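PDB 6WT8: STING-associated CdnE c-di-GMP synthase from Flavobacteriaceae, which makes the cyclic dinucleotide c-di-GMP, probably from GTP, as a bacterial CD-NTase of a CBASS defence system whose signal is probably sensed by STING. Local coordinates for residues A[53-58]-A[300-305]; A[257-262]-A[348-353]. One frame throughout, in Å; residues are numbered along the deposited sequence.

Interaction 1 (A[53-58]-A[300-305]); sequences ESMKGV and DLVSIL
Met55 and Leu301 mark the point where the two backbones come nearest, and their CA atoms are still 10.3 Å apart. Residues 53-56 are the end of helix 46-56. Gly57 and Val58 leave it, Gly57 with a positive phi of 79°. Segment 300-305 is helical and belongs to the first turns of helix 300-314, where Leu305 N bonds to Leu301 O. No hydrogen bond joins the two segments.

One long side chain spans most of the gap. Met55 is modelled as selenomethionine, and its CB points at the other helix. Beyond CG the chain is extended, with chi2 -176° and chi3 176°, and this carries the terminal methyl CE across to helix 300-314. CE lies 4.1 Å from Leu301 CB, and Leu301 CD1 is 4.3 Å from the same methyl. The two side chains meet at a slant. Val302 adds one branch, with its CG2 4.5 Å from Met55 CE. The methyl is thus touched by two successive residues of one helix turn.

Other elements complete the surroundings. Met55 also packs on Met26, Asn255 and Phe259, while Val302 rests on Leu350, Ile353 and Ile354 of helix 336-360. Asp300, whose CB points away from segment 53-58, bonds through its carboxylate to Ser34 OG and Lys35 N.

The contact joins helices 46-56 and 300-314 away from the mixed sheet, consistent with the helical lobe of a CD-NTase. All three touching residues are buried, and the pairing is purely apolar. The contact therefore rests on dispersion and exclusion of water, with one extended selenoether side chain bridging two helices.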
# COMPACT_ATOMS: atom_id res chain seq x y z
N GLU A 53 -18.49 5.19 -6.16
CA GLU A 53 -17.76 4.19 -6.93
C GLU A 53 -16.27 4.42 -6.83
O GLU A 53 -15.49 3.45 -6.87
CB GLU A 53 -18.30 4.19 -8.36
CG GLU A 53 -19.79 3.72 -8.27
CD GLU A 53 -20.44 3.38 -9.59
OE1 GLU A 53 -19.76 3.51 -10.64
OE2 GLU A 53 -21.66 3.02 -9.58
N SER A 54 -15.86 5.68 -6.63
CA SER A 54 -14.45 5.98 -6.40
C SER A 54 -13.99 5.47 -5.03
O SER A 54 -12.83 5.08 -4.88
CB SER A 54 -14.20 7.48 -6.47
OG SER A 54 -14.32 7.95 -7.80
N MSE A 55 -14.86 5.48 -4.03
CA MSE A 55 -14.54 5.00 -2.70
C MSE A 55 -14.52 3.48 -2.65
O MSE A 55 -13.73 2.92 -1.91
CB MSE A 55 -15.55 5.54 -1.66
CG MSE A 55 -15.25 6.98 -1.36
SE MSE A 55 -16.49 7.55 0.06
CE MSE A 55 -15.75 9.22 0.22
N LYS A 56 -15.40 2.80 -3.38
CA LYS A 56 -15.54 1.36 -3.18
C LYS A 56 -14.44 0.53 -3.85
O LYS A 56 -14.20 -0.61 -3.42
CB LYS A 56 -16.90 0.89 -3.69
CG LYS A 56 -18.00 1.35 -2.77
CD LYS A 56 -19.37 1.04 -3.39
CE LYS A 56 -20.42 1.66 -2.52
NZ LYS A 56 -21.79 1.55 -3.12
N GLY A 57 -13.76 1.05 -4.87
CA GLY A 57 -12.65 0.34 -5.48
C GLY A 57 -13.04 -0.78 -6.45
O GLY A 57 -14.08 -0.75 -7.13
N VAL A 58 -12.14 -1.76 -6.55
CA VAL A 58 -12.16 -2.77 -7.61
C VAL A 58 -13.07 -3.93 -7.23
O VAL A 58 -13.11 -4.37 -6.06
CB VAL A 58 -10.70 -3.23 -7.84
CG1 VAL A 58 -10.60 -4.44 -8.74
CG2 VAL A 58 -9.86 -2.04 -8.44
N ASP A 300 -19.71 13.22 3.80
CA ASP A 300 -19.03 14.18 4.65
C ASP A 300 -17.54 13.91 4.71
O ASP A 300 -16.79 14.82 5.11
CB ASP A 300 -19.64 14.16 6.06
CG ASP A 300 -21.09 14.69 6.08
OD1 ASP A 300 -21.52 15.34 5.12
OD2 ASP A 300 -21.84 14.47 7.07
N LEU A 301 -17.07 12.72 4.30
CA LEU A 301 -15.63 12.49 4.23
C LEU A 301 -14.96 13.36 3.20
O LEU A 301 -13.73 13.59 3.30
CB LEU A 301 -15.32 11.02 3.90
CG LEU A 301 -15.84 10.03 4.93
CD1 LEU A 301 -15.59 8.59 4.46
CD2 LEU A 301 -15.22 10.25 6.31
N VAL A 302 -15.69 13.81 2.16
CA VAL A 302 -15.06 14.65 1.15
C VAL A 302 -14.61 15.94 1.78
O VAL A 302 -13.52 16.43 1.50
CB VAL A 302 -16.01 14.91 -0.03
CG1 VAL A 302 -15.30 15.74 -1.13
CG2 VAL A 302 -16.49 13.57 -0.59
N SER A 303 -15.46 16.51 2.65
CA SER A 303 -15.09 17.71 3.40
C SER A 303 -13.90 17.47 4.35
O SER A 303 -13.03 18.33 4.47
CB SER A 303 -16.30 18.16 4.19
OG SER A 303 -16.00 19.31 4.98
N ILE A 304 -13.86 16.32 5.03
CA ILE A 304 -12.71 16.01 5.90
C ILE A 304 -11.41 16.04 5.11
O ILE A 304 -10.40 16.60 5.52
CB ILE A 304 -12.90 14.64 6.56
CG1 ILE A 304 -13.98 14.70 7.60
CG2 ILE A 304 -11.56 14.07 7.18
CD1 ILE A 304 -13.69 15.57 8.80
N LEU A 305 -11.43 15.39 3.95
CA LEU A 305 -10.24 15.36 3.09
C LEU A 305 -9.87 16.76 2.60
O LEU A 305 -8.68 17.12 2.59
CB LEU A 305 -10.49 14.42 1.93
CG LEU A 305 -10.48 12.94 2.33
CD1 LEU A 305 -10.97 12.11 1.11
CD2 LEU A 305 -9.03 12.50 2.67

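Interaction 2 (A[257-262]-A[348-353]); sequences IRFLKN and QELDSI
Phe259 and Leu350 make the closest touch of this wholly apolar contact, which joins helix 253-266 to helix 336-360 in what is probably the helical lobe, away from the mixed sheet. The segment axes are 11.8 Å apart at their closest, and their directions differ by 105°, so the two segments run nearly crosswise. Phe259 CG is anti to the backbone N (chi1 178°), which sends the ring toward helix 336-360. Its CE2 meets the methyl Leu350 CD2 at 3.4 Å, a tight carbon contact. The Ile353 and Phe259 side chains come toward each other from opposite directions, with Ile353 CD1 4.0 Å from Phe259 CZ. Both methyls approach the ring obliquely. The second branch of Leu350 serves a different neighbour: CD1 lies 4.2 Å from Leu260 CD2, and these two leucines meet at about a right angle.

Polar bonding stays within each helix or goes to other parts of the chain. Asn262 ND2 makes a weak bond to Arg258 O one turn back, 3.1 Å long and bent to 127°. Asn262 OD1 accepts from Arg15. Glu349 forms a salt bridge with Lys3.

Nearby helices enclose the apolar patch. Leu260 packs on Ile281 and Cys285, and Ile353 on Val47 and Ile51.

Four buried side chains and no hydrogen bond between the segments imply a joint held by apolar packing and exclusion of water. Leu350 divides its two methyls, CD2 to the ring and CD1 to Leu260.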
# COMPACT_ATOMS: atom_id res chain seq x y z
N ILE A 257 -8.78 6.57 1.00
CA ILE A 257 -7.57 6.36 0.18
C ILE A 257 -7.95 6.15 -1.28
O ILE A 257 -7.36 6.75 -2.21
CB ILE A 257 -6.80 5.17 0.74
CG1 ILE A 257 -6.12 5.61 2.04
CG2 ILE A 257 -5.70 4.68 -0.29
CD1 ILE A 257 -5.49 4.47 2.85
N ARG A 258 -8.92 5.23 -1.52
CA ARG A 258 -9.29 4.92 -2.90
C ARG A 258 -9.90 6.14 -3.57
O ARG A 258 -9.68 6.37 -4.76
CB ARG A 258 -10.26 3.72 -2.91
CG ARG A 258 -9.53 2.44 -2.47
CD ARG A 258 -10.38 1.17 -2.70
NE ARG A 258 -11.52 1.24 -1.81
CZ ARG A 258 -11.75 0.48 -0.73
NH1 ARG A 258 -11.02 -0.57 -0.30
NH2 ARG A 258 -12.82 0.76 -0.03
N PHE A 259 -10.71 6.92 -2.83
CA PHE A 259 -11.28 8.14 -3.40
C PHE A 259 -10.19 9.08 -3.85
O PHE A 259 -10.21 9.55 -4.98
CB PHE A 259 -12.16 8.81 -2.33
CG PHE A 259 -12.77 10.11 -2.75
CD1 PHE A 259 -13.69 10.17 -3.74
CD2 PHE A 259 -12.49 11.24 -2.06
CE1 PHE A 259 -14.28 11.40 -4.13
CE2 PHE A 259 -13.07 12.45 -2.42
CZ PHE A 259 -14.00 12.52 -3.44
N LEU A 260 -9.20 9.37 -2.98
CA LEU A 260 -8.17 10.34 -3.40
C LEU A 260 -7.36 9.81 -4.58
O LEU A 260 -6.95 10.57 -5.46
CB LEU A 260 -7.23 10.69 -2.23
CG LEU A 260 -7.62 11.70 -1.18
CD1 LEU A 260 -6.29 12.09 -0.44
CD2 LEU A 260 -8.28 12.94 -1.80
N LYS A 261 -7.07 8.49 -4.60
CA LYS A 261 -6.35 7.91 -5.74
C LYS A 261 -7.14 8.09 -7.03
O LYS A 261 -6.56 8.44 -8.07
CB LYS A 261 -6.07 6.43 -5.48
CG LYS A 261 -4.96 6.16 -4.48
CD LYS A 261 -4.74 4.65 -4.45
CE LYS A 261 -3.75 4.24 -3.45
NZ LYS A 261 -3.43 2.78 -3.79
N ASN A 262 -8.46 7.91 -6.97
CA ASN A 262 -9.27 8.10 -8.17
C ASN A 262 -9.27 9.57 -8.59
O ASN A 262 -9.23 9.86 -9.79
CB ASN A 262 -10.72 7.62 -7.90
CG ASN A 262 -10.90 6.12 -8.25
OD1 ASN A 262 -10.70 5.74 -9.41
ND2 ASN A 262 -11.21 5.27 -7.27
N GLN A 348 -8.36 21.53 -5.17
CA GLN A 348 -9.30 22.19 -6.07
C GLN A 348 -10.37 21.23 -6.60
O GLN A 348 -11.55 21.61 -6.71
CB GLN A 348 -8.50 22.81 -7.22
CG GLN A 348 -7.66 24.02 -6.77
CD GLN A 348 -6.66 24.56 -7.86
OE1 GLN A 348 -5.76 25.37 -7.57
NE2 GLN A 348 -6.82 24.10 -9.10
N GLU A 349 -10.00 19.97 -6.88
CA GLU A 349 -11.00 19.01 -7.30
C GLU A 349 -11.98 18.75 -6.17
O GLU A 349 -13.19 18.70 -6.41
CB GLU A 349 -10.38 17.66 -7.71
CG GLU A 349 -9.41 17.75 -8.90
CD GLU A 349 -10.11 18.10 -10.20
OE1 GLU A 349 -11.36 18.05 -10.24
OE2 GLU A 349 -9.42 18.53 -11.15
N LEU A 350 -11.48 18.57 -4.94
CA LEU A 350 -12.42 18.34 -3.82
C LEU A 350 -13.32 19.56 -3.61
O LEU A 350 -14.51 19.40 -3.29
CB LEU A 350 -11.66 18.04 -2.52
CG LEU A 350 -10.82 16.79 -2.59
CD1 LEU A 350 -9.92 16.73 -1.36
CD2 LEU A 350 -11.73 15.60 -2.57
N ASP A 351 -12.78 20.78 -3.77
CA ASP A 351 -13.63 21.97 -3.63
C ASP A 351 -14.76 21.94 -4.65
O ASP A 351 -15.92 22.24 -4.32
CB ASP A 351 -12.75 23.19 -3.84
CG ASP A 351 -13.43 24.51 -3.51
OD1 ASP A 351 -14.27 24.56 -2.60
OD2 ASP A 351 -13.04 25.52 -4.14
N SER A 352 -14.44 21.60 -5.90
CA SER A 352 -15.48 21.51 -6.92
C SER A 352 -16.53 20.47 -6.58
O SER A 352 -17.72 20.67 -6.82
CB SER A 352 -14.87 21.14 -8.25
OG SER A 352 -14.11 22.24 -8.73
N ILE A 353 -16.08 19.30 -6.14
CA ILE A 353 -17.02 18.22 -5.78
C ILE A 353 -17.95 18.68 -4.67
O ILE A 353 -19.16 18.42 -4.70
CB ILE A 353 -16.25 16.96 -5.37
CG1 ILE A 353 -15.53 16.41 -6.60
CG2 ILE A 353 -17.17 15.92 -4.73
CD1 ILE A 353 -14.52 15.23 -6.34

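The two interactions are neighbours in one helical core, with centres 7 Å apart. Helix 253-266 links them. Phe259 of interaction 2 packs on Leu305 of interaction 1, with CD2 3.6 Å from Leu305 CD1. Two hydrogen bonds also join helix 253-266 to the end of helix 46-56: Arg258 NE reaches Met55 O at 2.8 Å, and Asn262 ND2 reaches Ser54 O at 2.9 Å. These side chains donate to backbone carbonyls of Ser54 and Met55, near the C-terminal end of helix 46-56. The segments of the two contacts alternate along the chain. Their centres lie about 17 and 18 Å from the chain centre, among helices. Neither contact includes a ligand.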